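Local coordinates for protein nucleoside-diphosphate sugar epimerase (SulA family) (Corynebacterium glutamicum, PDB 3OH8) that probably acts as an NAD-dependent epimerase or dehydratase on nucleoside-diphosphate sugars, at residues Q493-L496 with S497-N501. Sequence-based numbering, arbitrary orientation.
Sequences QSIL and SSILN
The flat peptide carbonyls of Gln-493, Ser-494, Ile-495 and Leu-496 accept the N-H groups of Ser-497, Ser-498, Ile-499 and Leu-500, the i to i+4 pattern of one alpha-helical turn within helix 488-511. Ser-497 N donates to Gln-493 O at 2.9 Å. Ser-498 N reaches Ser-494 O at 2.9 Å, the most bent of the four bonds at 147°. Ile-499 N lies 3.0 Å from Ile-495 O, whereas Leu-500 N to Leu-496 O, also 3.0 Å, is nearly straight at the hydrogen (176°). The helix lies against the seven-stranded antiparallel sheet. Ile-495 and Ile-499 mark its inner face, touching Asn-95 on strand 91-99; Ile-499 also meets Leu-104 and Thr-106 on strand 102-110. Ser-498 OG, anti to its own N, is hydrogen-bonded to Ser-6 OG on strand 3-9, tying helix to sheet through a polar pair. The exposed Leu-496 and Leu-500 touch backbone atoms of the adjoining segment through their CB atoms, Leu-500 CB standing 3.5 Å from Leu-496 O. Between the two isoleucines, the extended CG1-CD1 arm of Ile-499 (chi2 169°) slants back along the helix until CD1 stands 4.0 Å from Ile-495 CG2.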
loop_
_atom_site.group_PDB
_atom_site.type_symbol
_atom_site.label_atom_id
_atom_site.label_comp_id
_atom_site.label_asym_id
_atom_site.label_seq_id
_atom_site.Cartn_x
_atom_site.Cartn_y
_atom_site.Cartn_z
ATOM N N GLN A 493 -13.575 -25.318 18.810
ATOM C CA GLN A 493 -12.705 -25.557 19.953
ATOM C C GLN A 493 -11.359 -24.854 19.788
ATOM O O GLN A 493 -10.837 -24.268 20.742
ATOM C CB GLN A 493 -12.508 -27.060 20.189
ATOM C CG GLN A 493 -13.776 -27.755 20.669
ATOM C CD GLN A 493 -14.346 -27.095 21.910
ATOM O OE1 GLN A 493 -13.675 -27.012 22.940
ATOM N NE2 GLN A 493 -15.582 -26.607 21.815
ATOM N N SER A 494 -10.787 -24.924 18.587
ATOM C CA SER A 494 -9.510 -24.263 18.331
ATOM C C SER A 494 -9.622 -22.767 18.572
ATOM O O SER A 494 -8.734 -22.148 19.159
ATOM C CB SER A 494 -9.020 -24.516 16.900
ATOM O OG SER A 494 -8.520 -25.832 16.762
ATOM N N ILE A 495 -10.710 -22.184 18.094
ATOM C CA ILE A 495 -10.918 -20.746 18.231
ATOM C C ILE A 495 -11.082 -20.362 19.703
ATOM O O ILE A 495 -10.394 -19.462 20.207
ATOM C CB ILE A 495 -12.138 -20.300 17.415
ATOM C CG1 ILE A 495 -11.824 -20.404 15.918
ATOM C CG2 ILE A 495 -12.572 -18.881 17.809
ATOM C CD1 ILE A 495 -13.015 -20.179 15.017
ATOM N N LEU A 496 -11.980 -21.057 20.400
ATOM C CA LEU A 496 -12.186 -20.795 21.823
ATOM C C LEU A 496 -10.876 -20.913 22.589
ATOM O O LEU A 496 -10.549 -20.069 23.425
ATOM C CB LEU A 496 -13.228 -21.755 22.405
ATOM C CG LEU A 496 -14.700 -21.361 22.216
ATOM C CD1 LEU A 496 -14.974 -20.785 20.827
ATOM C CD2 LEU A 496 -15.616 -22.548 22.505
ATOM N N SER A 497 -10.123 -21.966 22.294
ATOM C CA SER A 497 -8.843 -22.183 22.946
ATOM C C SER A 497 -7.849 -21.054 22.656
ATOM O O SER A 497 -7.106 -20.628 23.540
ATOM C CB SER A 497 -8.250 -23.528 22.530
ATOM O OG SER A 497 -7.010 -23.730 23.178
ATOM N N SER A 498 -7.841 -20.570 21.417
ATOM C CA SER A 498 -6.924 -19.503 21.039
ATOM C C SER A 498 -7.257 -18.210 21.795
ATOM O O SER A 498 -6.361 -17.473 22.219
ATOM C CB SER A 498 -6.942 -19.288 19.515
ATOM O OG SER A 498 -5.996 -18.296 19.143
ATOM N N ILE A 499 -8.549 -17.953 21.971
ATOM C CA ILE A 499 -9.014 -16.783 22.706
ATOM C C ILE A 499 -8.582 -16.899 24.166
ATOM O O ILE A 499 -7.927 -16.012 24.706
ATOM C CB ILE A 499 -10.552 -16.622 22.572
ATOM C CG1 ILE A 499 -10.922 -16.168 21.152
ATOM C CG2 ILE A 499 -11.099 -15.624 23.591
ATOM C CD1 ILE A 499 -12.427 -16.238 20.855
ATOM N N LEU A 500 -8.900 -18.034 24.783
ATOM C CA LEU A 500 -8.506 -18.310 26.164
ATOM C C LEU A 500 -6.992 -18.137 26.377
ATOM O O LEU A 500 -6.554 -17.560 27.376
ATOM C CB LEU A 500 -8.940 -19.739 26.526
ATOM C CG LEU A 500 -9.673 -20.061 27.827
ATOM C CD1 LEU A 500 -10.641 -18.957 28.250
ATOM C CD2 LEU A 500 -10.389 -21.407 27.665
ATOM N N ASN A 501 -6.194 -18.631 25.433
ATOM C CA ASN A 501 -4.738 -18.501 25.521
ATOM C C ASN A 501 -4.310 -17.032 25.559
ATOM O O ASN A 501 -3.470 -16.624 26.365
ATOM C CB ASN A 501 -4.060 -19.226 24.349
ATOM C CG ASN A 501 -2.550 -19.059 24.347
ATOM O OD1 ASN A 501 -1.851 -19.596 25.206
ATOM N ND2 ASN A 501 -2.036 -18.317 23.365
#